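Local coordinates for protein beta-fructofuranosidase (Arthrobacter, PDB 3WPU) that belongs to the levansucrase/invertase family, in the beta-fructosidase clan, whose members are built on a five-bladed beta-propeller, at residues A[49-54]-A[389-394]; A[76-81]-A[337-342]; A[95-100]-A[173-178]; A[110-115]-A[182-187]; A[223-228]-A[259-264]. All blocks are in the same frame, centred on the assembly; numbering follows the deposited sequence.

In the fold
The five contacts illustrate how a beta-propeller joins distant parts of its chain, mostly through side chains. Contact 2 lies at the middle, its centre about 3 Å from that of the chain, and touches contacts 3 and 5; strands 72-81 and 93-102 pair directly between contacts 2 and 3. Contacts 3 and 4 share strand 174-184, and their segments alternate along the chain. Contact 5 closes later and meets contact 3 through Phe-178. Contact 1 stands apart, its centre about 21 Å from that of contact 2 and 31 to 33 Å from the others, yet its loop encloses all of them in sequence. Early and late parts of the family region are thereby packed into one body.

Contact 1. Residues A[49-54]-A[389-394]; sequences NSMPAS and SGLALG
A single water spans Ser-54 and Ala-392, donating to both backbone carbonyls: its oxygen lies 2.7 Å from Ala-392 O and 2.9 Å from Ser-54 O. The other link is apolar. Met-51 sends its CG away from its own carbonyl carbon (chi1 -59°) and then bends at both later torsions, and this curled chain brings CE to within 3.9 Å of Leu-391 CD2, the two side chains crossing obliquely. Each partner is positioned by a small polar turn. Asn-49 OD1 accepts from Met-51 N at 3.1 Å in an Asx turn; the bond is nearly straight at the hydrogen (163°), although the donor stands above the carbonyl plane. The same OD1 also accepts from the backbone N of Thr-397. On the other segment Ser-389 OG accepts from Leu-391 N at 3.1 Å, an ST turn that follows helix 385-388. Just beyond it, Ala-392 and Leu-393 both face Val-370 in a classic beta bulge. Leu-36 of helix 30-38 and Tyr-371 of strand 369-375 pack on Leu-391, while Leu-399 lies on Met-51. No direct hydrogen bond joins the two segments, so the chemistry implies a lightly bonded junction: each turn braces its own backbone, and what passes between the segments is one methyl-to-methyl touch and one shared water.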
# COMPACT_ATOMS: atom_id res chain seq x y z
N ASN A 49 -13.32 11.60 18.04
CA ASN A 49 -12.39 10.46 18.03
C ASN A 49 -12.28 9.82 19.40
O ASN A 49 -12.14 10.52 20.41
CB ASN A 49 -11.03 11.00 17.59
CG ASN A 49 -10.00 9.91 17.41
OD1 ASN A 49 -10.31 8.77 17.09
ND2 ASN A 49 -8.75 10.29 17.59
N SER A 50 -12.34 8.48 19.44
CA SER A 50 -12.14 7.72 20.68
C SER A 50 -10.77 7.07 20.78
O SER A 50 -10.46 6.48 21.82
CB SER A 50 -13.22 6.64 20.85
OG SER A 50 -13.06 5.54 19.96
N MET A 51 -9.98 7.13 19.71
CA MET A 51 -8.68 6.44 19.66
C MET A 51 -7.57 7.39 20.10
O MET A 51 -7.74 8.61 20.05
CB MET A 51 -8.40 5.91 18.24
CG MET A 51 -9.45 4.93 17.71
SD MET A 51 -9.84 3.57 18.82
CE MET A 51 -8.36 2.54 18.69
N PRO A 52 -6.43 6.84 20.53
CA PRO A 52 -5.37 7.72 21.00
C PRO A 52 -4.81 8.57 19.86
O PRO A 52 -4.69 8.11 18.72
CB PRO A 52 -4.30 6.75 21.52
CG PRO A 52 -5.06 5.52 21.87
CD PRO A 52 -6.11 5.43 20.79
N ALA A 53 -4.48 9.82 20.17
CA ALA A 53 -4.03 10.77 19.15
C ALA A 53 -2.75 10.28 18.48
O ALA A 53 -2.56 10.48 17.27
CB ALA A 53 -3.82 12.15 19.75
N SER A 54 -1.92 9.59 19.23
CA SER A 54 -0.62 9.15 18.70
C SER A 54 -0.72 8.08 17.60
O SER A 54 0.26 7.84 16.89
CB SER A 54 0.30 8.65 19.81
OG SER A 54 -0.25 7.49 20.43
N SER A 389 -1.67 -4.23 19.59
CA SER A 389 -2.92 -4.02 18.91
C SER A 389 -2.78 -4.17 17.40
O SER A 389 -3.70 -4.65 16.75
CB SER A 389 -3.44 -2.61 19.21
OG SER A 389 -2.63 -1.59 18.63
N GLY A 390 -1.63 -3.75 16.88
CA GLY A 390 -1.39 -3.67 15.45
C GLY A 390 -1.66 -2.29 14.88
O GLY A 390 -1.23 -1.99 13.76
N LEU A 391 -2.39 -1.44 15.58
CA LEU A 391 -2.73 -0.16 14.99
C LEU A 391 -1.53 0.79 14.95
O LEU A 391 -0.95 1.06 15.99
CB LEU A 391 -3.84 0.52 15.75
CG LEU A 391 -4.39 1.84 15.22
CD1 LEU A 391 -4.88 1.69 13.80
CD2 LEU A 391 -5.47 2.32 16.15
N ALA A 392 -1.25 1.32 13.77
CA ALA A 392 -0.24 2.36 13.58
C ALA A 392 -0.85 3.71 13.18
O ALA A 392 -0.45 4.76 13.70
CB ALA A 392 0.78 1.93 12.56
N LEU A 393 -1.82 3.71 12.28
CA LEU A 393 -2.37 4.99 11.81
C LEU A 393 -3.83 4.84 11.40
O LEU A 393 -4.14 4.52 10.25
CB LEU A 393 -1.54 5.54 10.64
CG LEU A 393 -1.83 6.99 10.21
CD1 LEU A 393 -1.25 7.94 11.23
CD2 LEU A 393 -1.25 7.29 8.84
N GLY A 394 -4.72 5.07 12.36
CA GLY A 394 -6.15 4.95 12.16
C GLY A 394 -6.81 6.26 11.79
O GLY A 394 -6.41 7.34 12.25
O HOH W 1 1.53 6.13 14.99

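Contact 2. Residues A[76-81]-A[337-342]; sequences DTWPLT and TERPQI
Arg-339 reaches Thr-77 because its CG lies opposite the backbone N (chi1 -156°) and the chain then runs fully extended to NE, carrying the guanidinium straight to the other strand. There its two terminal nitrogens converge on one carbonyl. NH2 donates to Thr-77 O at 2.7 Å with an angle of 156° at the hydrogen, and NH1 adds a weak bond to the same Thr-77 O at 3.1 Å. The oxygen lies almost in the guanidinium plane, but NH2 stands 46° out of the carbonyl's own plane. A water extends the grip, accepting from Thr-77 N at 3.0 Å and, weakly, from Arg-339 NH1. Trp-78 CB adds packing beside the guanidinium edge, 3.5 Å from Arg-339 NH2. Asp-76 forms no ion pair here: its OD2 is 5.1 Å from Arg-339 NH1. Its carboxylate bonds instead to Ser-422 through OD1 and to a glycerol, probably from the crystallisation liquor, through OD2. Gln-432 is a further donor to Thr-77 O. The arginine thus spans two sheets: strand 72-81, flanked by strands 93-102 and 159-169, and the sheet of strand 340-345, whose neighbour 348-355 supplies Ile-354 against Arg-339.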
# COMPACT_ATOMS: atom_id res chain seq x y z
N ASP A 76 -5.57 4.16 -5.12
CA ASP A 76 -4.26 3.58 -4.74
C ASP A 76 -3.14 4.12 -5.64
O ASP A 76 -3.24 4.05 -6.86
CB ASP A 76 -4.20 2.08 -4.87
CG ASP A 76 -5.30 1.34 -4.14
OD1 ASP A 76 -6.23 1.93 -3.58
OD2 ASP A 76 -5.22 0.11 -4.17
N THR A 77 -2.08 4.63 -5.03
CA THR A 77 -0.99 5.27 -5.74
C THR A 77 0.32 4.69 -5.22
O THR A 77 0.45 4.37 -4.02
CB THR A 77 -1.07 6.78 -5.56
OG1 THR A 77 -2.30 7.22 -6.17
CG2 THR A 77 0.12 7.49 -6.16
N TRP A 78 1.28 4.59 -6.12
CA TRP A 78 2.64 4.19 -5.75
C TRP A 78 3.74 4.93 -6.51
O TRP A 78 3.58 5.30 -7.68
CB TRP A 78 2.86 2.69 -5.87
CG TRP A 78 2.56 2.06 -7.21
CD1 TRP A 78 3.46 1.76 -8.19
CD2 TRP A 78 1.29 1.63 -7.69
NE1 TRP A 78 2.83 1.14 -9.25
CE2 TRP A 78 1.48 1.08 -8.97
CE3 TRP A 78 -0.01 1.69 -7.16
CZ2 TRP A 78 0.42 0.57 -9.73
CZ3 TRP A 78 -1.05 1.16 -7.90
CH2 TRP A 78 -0.83 0.64 -9.20
N PRO A 79 4.89 5.12 -5.83
CA PRO A 79 6.05 5.77 -6.46
C PRO A 79 6.88 4.78 -7.28
O PRO A 79 6.60 3.60 -7.29
CB PRO A 79 6.85 6.25 -5.24
CG PRO A 79 6.60 5.19 -4.22
CD PRO A 79 5.16 4.77 -4.43
N LEU A 80 7.88 5.29 -7.96
CA LEU A 80 8.89 4.48 -8.60
C LEU A 80 9.96 4.17 -7.55
O LEU A 80 10.47 5.09 -6.90
CB LEU A 80 9.48 5.27 -9.75
CG LEU A 80 10.29 4.59 -10.80
CD1 LEU A 80 9.60 3.30 -11.25
CD2 LEU A 80 10.45 5.59 -11.95
N THR A 81 10.30 2.89 -7.39
CA THR A 81 11.17 2.48 -6.31
C THR A 81 12.32 1.63 -6.77
O THR A 81 12.29 1.08 -7.86
CB THR A 81 10.40 1.69 -5.24
OG1 THR A 81 9.70 0.57 -5.83
CG2 THR A 81 9.37 2.59 -4.56
N THR A 337 -6.17 -8.03 4.89
CA THR A 337 -4.94 -7.35 5.21
C THR A 337 -4.41 -6.86 3.86
O THR A 337 -3.71 -7.59 3.14
CB THR A 337 -3.97 -8.35 5.87
OG1 THR A 337 -4.05 -9.59 5.16
CG2 THR A 337 -4.38 -8.63 7.32
N GLU A 338 -4.78 -5.65 3.48
CA GLU A 338 -4.53 -5.15 2.14
C GLU A 338 -3.18 -4.45 1.99
O GLU A 338 -2.60 -4.00 2.98
CB GLU A 338 -5.64 -4.17 1.74
CG GLU A 338 -7.00 -4.79 1.86
CD GLU A 338 -8.08 -3.88 1.32
OE1 GLU A 338 -8.18 -3.75 0.08
OE2 GLU A 338 -8.88 -3.39 2.14
N ARG A 339 -2.73 -4.32 0.75
CA ARG A 339 -1.56 -3.55 0.42
C ARG A 339 -0.36 -3.70 1.37
O ARG A 339 0.19 -2.73 1.92
CB ARG A 339 -1.94 -2.08 0.32
CG ARG A 339 -0.96 -1.40 -0.54
CD ARG A 339 -1.26 0.05 -0.78
NE ARG A 339 -0.18 0.50 -1.63
CZ ARG A 339 -0.17 1.63 -2.30
NH1 ARG A 339 -1.20 2.50 -2.19
NH2 ARG A 339 0.88 1.90 -3.04
N PRO A 340 0.08 -4.94 1.54
CA PRO A 340 1.21 -5.15 2.44
C PRO A 340 2.51 -4.59 1.85
O PRO A 340 2.73 -4.62 0.64
CB PRO A 340 1.27 -6.67 2.55
CG PRO A 340 0.72 -7.16 1.25
CD PRO A 340 -0.41 -6.19 0.95
N GLN A 341 3.34 -4.07 2.73
CA GLN A 341 4.72 -3.71 2.38
C GLN A 341 5.62 -4.03 3.54
O GLN A 341 5.19 -4.07 4.67
CB GLN A 341 4.86 -2.23 2.03
CG GLN A 341 4.42 -1.30 3.16
CD GLN A 341 4.45 0.17 2.82
OE1 GLN A 341 3.39 0.83 2.85
NE2 GLN A 341 5.64 0.70 2.53
N ILE A 342 6.89 -4.26 3.22
CA ILE A 342 7.94 -4.47 4.20
C ILE A 342 8.86 -3.25 4.16
O ILE A 342 9.34 -2.85 3.10
CB ILE A 342 8.75 -5.73 3.90
CG1 ILE A 342 7.84 -6.98 3.94
CG2 ILE A 342 9.88 -5.86 4.89
CD1 ILE A 342 7.39 -7.39 5.29
O HOH W 2 -2.10 5.31 -2.14

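Contact 3. Residues A[95-100]-A[173-178]; sequences IIFSLV and GEIKLF
Phe-97 reaches across to Ile-175 and Leu-177 where two faces of the beta-propeller pack together, probably those of adjacent blades. Strands 93-102 and 174-184 are not paired with each other; strands 72-81 and 159-169 lie between them in the sheet order, and the contact is made by side chains alone. At its root, Phe-97 CB lies beside the indole of Trp-78, and the rings of these two residues meet with their planes about 20° apart. With CG set opposite the carbonyl carbon (chi1 -70°), the ring is placed between Leu-177 and Ile-175. Along one flank CE1 comes to 4.3 Å from Leu-177 CD2, while Leu-177 CD1 sits over a ring face. Along the other, CE2 approaches Ile-175 CG2 at 4.2 Å. The two residues advance from opposite directions, so the phenyl tip meets the isoleucine's CG2 and CD1 methyls. Ala-167 of strand 159-169 touches both Phe-97 and Ile-175, and Val-142 also packs on the phenylalanine. At the very end of the ring, Phe-97 CZ touches both branches of the isoleucine, CG2 at 4.1 Å and CD1 at 4.0 Å, with CD1 near the ring plane at the edge.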
# COMPACT_ATOMS: atom_id res chain seq x y z
N ILE A 95 7.66 10.67 -10.74
CA ILE A 95 6.70 9.88 -11.49
C ILE A 95 5.98 8.96 -10.50
O ILE A 95 6.61 8.26 -9.70
CB ILE A 95 7.38 9.00 -12.57
CG1 ILE A 95 8.02 9.87 -13.65
CG2 ILE A 95 6.38 8.01 -13.17
CD1 ILE A 95 9.04 9.13 -14.49
N ILE A 96 4.65 8.98 -10.55
CA ILE A 96 3.82 8.07 -9.75
C ILE A 96 2.84 7.32 -10.64
O ILE A 96 2.48 7.79 -11.74
CB ILE A 96 3.08 8.78 -8.62
CG1 ILE A 96 2.14 9.83 -9.19
CG2 ILE A 96 4.09 9.35 -7.62
CD1 ILE A 96 1.26 10.53 -8.17
N PHE A 97 2.43 6.16 -10.14
CA PHE A 97 1.39 5.34 -10.76
C PHE A 97 0.19 5.32 -9.86
O PHE A 97 0.35 5.26 -8.63
CB PHE A 97 1.90 3.91 -10.95
CG PHE A 97 2.95 3.78 -12.01
CD1 PHE A 97 2.60 3.65 -13.34
CD2 PHE A 97 4.29 3.78 -11.68
CE1 PHE A 97 3.56 3.51 -14.33
CE2 PHE A 97 5.25 3.64 -12.66
CZ PHE A 97 4.89 3.51 -13.98
N SER A 98 -1.00 5.38 -10.45
CA SER A 98 -2.24 5.38 -9.70
C SER A 98 -3.32 4.53 -10.36
O SER A 98 -3.39 4.45 -11.60
CB SER A 98 -2.83 6.79 -9.60
OG SER A 98 -1.96 7.74 -9.01
N LEU A 99 -4.20 3.95 -9.54
CA LEU A 99 -5.45 3.41 -10.04
C LEU A 99 -6.34 4.60 -10.36
O LEU A 99 -6.47 5.51 -9.54
CB LEU A 99 -6.16 2.52 -9.01
CG LEU A 99 -5.39 1.27 -8.57
CD1 LEU A 99 -6.30 0.33 -7.81
CD2 LEU A 99 -4.75 0.60 -9.78
N VAL A 100 -6.85 4.62 -11.58
CA VAL A 100 -7.75 5.70 -12.03
C VAL A 100 -9.00 5.11 -12.66
O VAL A 100 -8.99 4.00 -13.19
CB VAL A 100 -7.04 6.68 -12.99
CG1 VAL A 100 -5.82 7.33 -12.34
CG2 VAL A 100 -6.64 6.01 -14.30
N GLY A 173 16.37 3.66 -17.02
CA GLY A 173 15.05 4.28 -17.13
C GLY A 173 13.92 3.27 -17.37
O GLY A 173 12.77 3.66 -17.54
N GLU A 174 14.26 1.99 -17.38
CA GLU A 174 13.24 0.95 -17.54
C GLU A 174 12.45 0.85 -16.24
O GLU A 174 13.00 1.03 -15.14
CB GLU A 174 13.89 -0.39 -17.85
CG GLU A 174 12.98 -1.61 -17.82
CD GLU A 174 13.80 -2.89 -17.80
OE1 GLU A 174 14.56 -3.08 -18.77
OE2 GLU A 174 13.71 -3.64 -16.79
N ILE A 175 11.17 0.53 -16.40
CA ILE A 175 10.28 0.33 -15.29
C ILE A 175 9.68 -1.07 -15.36
O ILE A 175 9.08 -1.45 -16.39
CB ILE A 175 9.15 1.36 -15.32
CG1 ILE A 175 9.71 2.80 -15.15
CG2 ILE A 175 8.12 1.06 -14.23
CD1 ILE A 175 8.67 3.88 -15.34
N LYS A 176 9.81 -1.84 -14.28
CA LYS A 176 9.08 -3.08 -14.12
C LYS A 176 7.84 -2.79 -13.27
O LYS A 176 7.95 -2.54 -12.05
CB LYS A 176 9.92 -4.15 -13.47
CG LYS A 176 11.08 -4.65 -14.29
CD LYS A 176 11.80 -5.74 -13.52
CE LYS A 176 12.90 -6.44 -14.29
NZ LYS A 176 14.10 -5.58 -14.25
N LEU A 177 6.69 -2.76 -13.93
CA LEU A 177 5.44 -2.50 -13.27
C LEU A 177 4.79 -3.83 -12.81
O LEU A 177 4.38 -4.67 -13.61
CB LEU A 177 4.53 -1.73 -14.21
CG LEU A 177 3.12 -1.38 -13.71
CD1 LEU A 177 3.18 -0.60 -12.41
CD2 LEU A 177 2.37 -0.62 -14.78
N PHE A 178 4.81 -4.06 -11.51
CA PHE A 178 4.14 -5.21 -10.90
C PHE A 178 2.73 -4.77 -10.56
O PHE A 178 2.55 -3.79 -9.89
CB PHE A 178 4.87 -5.67 -9.66
CG PHE A 178 6.24 -6.23 -9.96
CD1 PHE A 178 6.41 -7.55 -10.31
CD2 PHE A 178 7.34 -5.37 -9.98
CE1 PHE A 178 7.67 -8.06 -10.62
CE2 PHE A 178 8.60 -5.87 -10.29
CZ PHE A 178 8.75 -7.21 -10.61

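Contact 4. Residues A[110-115]-A[182-187]; sequences RHVFAK and VAFYRN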
# COMPACT_ATOMS: atom_id res chain seq x y z
N ARG A 110 -15.97 2.20 -9.24
CA ARG A 110 -14.66 2.34 -9.86
C ARG A 110 -13.92 1.02 -9.99
O ARG A 110 -13.08 0.87 -10.87
CB ARG A 110 -13.78 3.32 -9.07
CG ARG A 110 -13.31 2.86 -7.67
CD ARG A 110 -12.66 4.00 -6.86
NE ARG A 110 -12.23 3.58 -5.52
CZ ARG A 110 -12.98 3.51 -4.43
NH1 ARG A 110 -14.26 3.88 -4.46
NH2 ARG A 110 -12.43 3.09 -3.28
N HIS A 111 -14.23 0.08 -9.10
CA HIS A 111 -13.38 -1.10 -8.96
C HIS A 111 -13.39 -1.99 -10.20
O HIS A 111 -12.34 -2.50 -10.60
CB HIS A 111 -13.78 -1.90 -7.74
CG HIS A 111 -13.92 -1.06 -6.52
ND1 HIS A 111 -12.84 -0.67 -5.77
CD2 HIS A 111 -15.00 -0.45 -5.97
CE1 HIS A 111 -13.24 0.09 -4.78
NE2 HIS A 111 -14.55 0.25 -4.88
N VAL A 112 -14.56 -2.19 -10.80
CA VAL A 112 -14.67 -3.04 -12.00
C VAL A 112 -14.32 -2.35 -13.31
O VAL A 112 -14.34 -3.00 -14.37
CB VAL A 112 -16.02 -3.78 -12.12
CG1 VAL A 112 -16.20 -4.72 -10.94
CG2 VAL A 112 -17.19 -2.82 -12.22
N PHE A 113 -13.94 -1.07 -13.23
CA PHE A 113 -13.51 -0.27 -14.38
C PHE A 113 -12.15 0.38 -14.16
O PHE A 113 -11.78 1.32 -14.84
CB PHE A 113 -14.56 0.80 -14.69
CG PHE A 113 -15.93 0.25 -14.92
CD1 PHE A 113 -16.19 -0.56 -16.01
CD2 PHE A 113 -16.96 0.54 -14.05
CE1 PHE A 113 -17.45 -1.11 -16.20
CE2 PHE A 113 -18.23 -0.00 -14.24
CZ PHE A 113 -18.46 -0.82 -15.32
N ALA A 114 -11.36 -0.21 -13.25
CA ALA A 114 -10.10 0.38 -12.82
C ALA A 114 -9.00 0.14 -13.83
O ALA A 114 -8.92 -0.95 -14.42
CB ALA A 114 -9.67 -0.21 -11.49
N LYS A 115 -8.17 1.16 -14.00
CA LYS A 115 -6.98 1.08 -14.85
C LYS A 115 -5.80 1.79 -14.18
O LYS A 115 -5.98 2.57 -13.27
CB LYS A 115 -7.28 1.74 -16.20
CG LYS A 115 -8.45 1.11 -16.92
CD LYS A 115 -8.77 1.88 -18.19
CE LYS A 115 -10.04 1.37 -18.81
NZ LYS A 115 -10.26 2.07 -20.09
N VAL A 182 -6.80 -8.37 -13.50
CA VAL A 182 -8.02 -9.04 -13.04
C VAL A 182 -9.07 -9.18 -14.14
O VAL A 182 -9.36 -8.23 -14.90
CB VAL A 182 -8.67 -8.29 -11.84
CG1 VAL A 182 -9.72 -9.15 -11.17
CG2 VAL A 182 -7.61 -7.90 -10.82
N ALA A 183 -9.64 -10.37 -14.23
CA ALA A 183 -10.75 -10.63 -15.17
C ALA A 183 -11.99 -11.05 -14.39
O ALA A 183 -11.93 -11.85 -13.46
CB ALA A 183 -10.38 -11.71 -16.17
N PHE A 184 -13.13 -10.47 -14.76
CA PHE A 184 -14.41 -10.77 -14.16
C PHE A 184 -15.31 -11.40 -15.20
O PHE A 184 -15.22 -11.05 -16.39
CB PHE A 184 -15.12 -9.52 -13.65
CG PHE A 184 -14.34 -8.73 -12.62
CD1 PHE A 184 -14.68 -8.79 -11.27
CD2 PHE A 184 -13.28 -7.91 -13.00
CE1 PHE A 184 -13.98 -8.05 -10.34
CE2 PHE A 184 -12.59 -7.14 -12.06
CZ PHE A 184 -12.93 -7.24 -10.73
N TYR A 185 -16.19 -12.28 -14.74
CA TYR A 185 -17.09 -13.04 -15.63
C TYR A 185 -18.50 -12.95 -15.08
O TYR A 185 -18.94 -13.81 -14.33
CB TYR A 185 -16.60 -14.48 -15.75
CG TYR A 185 -15.20 -14.56 -16.28
CD1 TYR A 185 -14.94 -14.77 -17.64
CD2 TYR A 185 -14.11 -14.40 -15.43
CE1 TYR A 185 -13.64 -14.83 -18.13
CE2 TYR A 185 -12.81 -14.47 -15.92
CZ TYR A 185 -12.58 -14.65 -17.27
OH TYR A 185 -11.29 -14.73 -17.76
N ARG A 186 -19.18 -11.86 -15.45
CA ARG A 186 -20.46 -11.50 -14.83
C ARG A 186 -21.59 -11.48 -15.85
O ARG A 186 -21.38 -11.12 -17.01
CB ARG A 186 -20.34 -10.14 -14.14
CG ARG A 186 -19.63 -10.22 -12.79
CD ARG A 186 -18.73 -9.04 -12.49
NE ARG A 186 -19.38 -7.91 -11.83
CZ ARG A 186 -19.06 -7.40 -10.64
NH1 ARG A 186 -18.11 -7.91 -9.86
NH2 ARG A 186 -19.72 -6.36 -10.20
N ASN A 187 -22.77 -11.90 -15.40
CA ASN A 187 -23.99 -11.76 -16.19
C ASN A 187 -24.42 -10.32 -16.17
O ASN A 187 -23.96 -9.53 -15.34
CB ASN A 187 -25.11 -12.63 -15.61
CG ASN A 187 -24.81 -14.12 -15.68
OD1 ASN A 187 -24.72 -14.79 -14.66
ND2 ASN A 187 -24.62 -14.62 -16.88
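Val-112 packs against Phe-184 and Arg-186 in a partly buried, side-chain-only contact of the beta-propeller, between the loop that leads into strand 115-122 and the end of strand 174-184, about 20 Å from the centre of the chain. One methyl carries it. Val-112 CG1 sits over a face of the Phe-184 ring in a CH-pi contact, 4.2 Å from the centroid and 17° off the ring normal, with Phe-184 CE1 at 4.0 Å the nearest ring atom. That methyl also lies over a face of the Arg-186 guanidinium, 3.9 Å from Arg-186 CZ and also 3.9 Å from NH1, and is thus shared by two flat groups. Arg-186 gets there by folding: its chain bends at chi2 and again at chi3 (88°), and it crosses the valine at about a right angle. Val-112 CG2 serves its own loop instead, 3.6 Å above the plane of the Phe-113 ring. No hydrogen bond joins the segments; the guanidinium meets the methyl with a face of its flat group. The loop carries a turn in which Phe-113 N donates to Arg-110 O at 3.2 Å. Strand 159-169 and the residues just before it tie both sides together: Trp-163 donates to His-111 O, His-159 touches Val-112, Thr-161 packs on Phe-184, and Ser-158 bonds to the backbone of Phe-184 and Arg-186.

Contact 5. Residues A[223-228]-A[259-264]; sequences TDLLQA and TFMVFE
Leu-225 and Leu-226, although consecutive, both direct their CB toward segment 259-264, where they meet Met-261, an unusual pairing for strand residues that a classic beta bulge explains: both leucines face Ile-200 of the neighbouring strand 197-210 and both bond to its backbone. The setting is the beta-propeller, with strand 213-226 at the end of one sheet packing against strand 260-266 of another. Met-261 meets the leucines with its far end. Its CG lies opposite the backbone N (chi1 174°), the chain stays extended through chi2, and a bend at chi3 (-64°) turns the methyl aside. The sulfur and the methyl therefore serve different leucines, and the Leu-226 and Met-261 side chains slide past each other in opposite directions. Trp-321 of strand 321-331 touches all three residues, and Ile-200 lies against Met-261, so the thioether end is held in apolar company. Phe-263 stays slightly farther off, its CE2 4.6 Å from Leu-226 CD1, and its ring packs edge-to-face with Tyr-233. No hydrogen bond crosses between the segments. In the closest approaches, Leu-226 CD1 stands 4.0 Å from Met-261 SD, and Leu-225 CD1 lies 4.4 Å from Met-261 CE.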
# COMPACT_ATOMS: atom_id res chain seq x y z
N THR A 223 3.41 -10.31 -18.41
CA THR A 223 3.81 -11.63 -17.96
C THR A 223 3.02 -12.04 -16.73
O THR A 223 2.95 -11.29 -15.75
CB THR A 223 5.30 -11.64 -17.62
OG1 THR A 223 6.06 -11.17 -18.75
CG2 THR A 223 5.76 -13.05 -17.24
N ASP A 224 2.44 -13.23 -16.78
CA ASP A 224 1.63 -13.77 -15.69
C ASP A 224 2.58 -14.38 -14.67
O ASP A 224 3.32 -15.31 -15.00
CB ASP A 224 0.68 -14.82 -16.31
CG ASP A 224 -0.32 -15.40 -15.34
OD1 ASP A 224 -0.27 -15.09 -14.12
OD2 ASP A 224 -1.13 -16.21 -15.82
N LEU A 225 2.60 -13.85 -13.45
CA LEU A 225 3.58 -14.33 -12.45
C LEU A 225 3.03 -15.33 -11.46
O LEU A 225 3.66 -16.38 -11.22
CB LEU A 225 4.16 -13.14 -11.67
CG LEU A 225 4.74 -11.98 -12.50
CD1 LEU A 225 5.18 -10.89 -11.56
CD2 LEU A 225 5.91 -12.42 -13.38
N LEU A 226 1.87 -15.02 -10.87
CA LEU A 226 1.29 -15.81 -9.80
C LEU A 226 -0.21 -15.75 -9.76
O LEU A 226 -0.80 -14.71 -10.07
CB LEU A 226 1.79 -15.32 -8.41
CG LEU A 226 3.28 -15.34 -8.14
CD1 LEU A 226 3.62 -14.53 -6.89
CD2 LEU A 226 3.77 -16.77 -7.97
N GLN A 227 -0.81 -16.88 -9.43
CA GLN A 227 -2.24 -16.96 -9.14
C GLN A 227 -2.41 -17.84 -7.91
O GLN A 227 -1.59 -18.72 -7.64
CB GLN A 227 -3.03 -17.47 -10.32
CG GLN A 227 -2.80 -18.88 -10.72
CD GLN A 227 -3.46 -19.20 -12.06
OE1 GLN A 227 -3.02 -18.73 -13.11
NE2 GLN A 227 -4.52 -19.96 -12.02
N ALA A 228 -3.48 -17.61 -7.17
CA ALA A 228 -3.73 -18.35 -5.93
C ALA A 228 -3.65 -19.87 -6.14
O ALA A 228 -4.19 -20.41 -7.12
CB ALA A 228 -5.09 -17.97 -5.37
N THR A 259 15.29 -11.41 -4.57
CA THR A 259 14.12 -10.51 -4.60
C THR A 259 12.90 -11.23 -4.07
O THR A 259 12.56 -12.33 -4.52
CB THR A 259 13.85 -9.96 -6.01
OG1 THR A 259 15.03 -9.31 -6.50
CG2 THR A 259 12.66 -8.94 -6.00
N PHE A 260 12.20 -10.56 -3.15
CA PHE A 260 10.98 -11.08 -2.57
C PHE A 260 9.82 -10.18 -2.91
O PHE A 260 10.01 -9.09 -3.42
CB PHE A 260 11.08 -11.21 -1.05
CG PHE A 260 12.07 -12.25 -0.62
CD1 PHE A 260 11.66 -13.57 -0.48
CD2 PHE A 260 13.38 -11.91 -0.36
CE1 PHE A 260 12.58 -14.55 -0.11
CE2 PHE A 260 14.29 -12.89 0.01
CZ PHE A 260 13.88 -14.19 0.15
N MET A 261 8.63 -10.71 -2.65
CA MET A 261 7.38 -9.98 -2.85
C MET A 261 6.43 -10.33 -1.73
O MET A 261 6.31 -11.50 -1.37
CB MET A 261 6.78 -10.40 -4.20
CG MET A 261 5.37 -9.85 -4.53
SD MET A 261 4.61 -10.80 -5.86
CE MET A 261 5.70 -10.47 -7.24
N VAL A 262 5.70 -9.34 -1.23
CA VAL A 262 4.54 -9.58 -0.41
C VAL A 262 3.30 -9.14 -1.15
O VAL A 262 3.36 -8.34 -2.10
CB VAL A 262 4.61 -8.95 1.01
CG1 VAL A 262 5.71 -9.61 1.84
CG2 VAL A 262 4.84 -7.46 0.96
N PHE A 263 2.19 -9.74 -0.76
CA PHE A 263 0.91 -9.48 -1.39
C PHE A 263 -0.19 -9.92 -0.43
O PHE A 263 0.06 -10.62 0.54
CB PHE A 263 0.80 -10.26 -2.72
CG PHE A 263 1.09 -11.72 -2.58
CD1 PHE A 263 0.08 -12.62 -2.29
CD2 PHE A 263 2.38 -12.19 -2.71
CE1 PHE A 263 0.34 -13.95 -2.11
CE2 PHE A 263 2.65 -13.54 -2.53
CZ PHE A 263 1.63 -14.41 -2.25
N GLU A 264 -1.40 -9.42 -0.66
CA GLU A 264 -2.57 -9.87 0.06
C GLU A 264 -3.11 -11.18 -0.47
O GLU A 264 -3.30 -11.34 -1.68
CB GLU A 264 -3.70 -8.82 -0.04
CG GLU A 264 -4.97 -9.29 0.65
CD GLU A 264 -6.13 -8.32 0.55
OE1 GLU A 264 -6.01 -7.34 -0.19
OE2 GLU A 264 -7.16 -8.58 1.20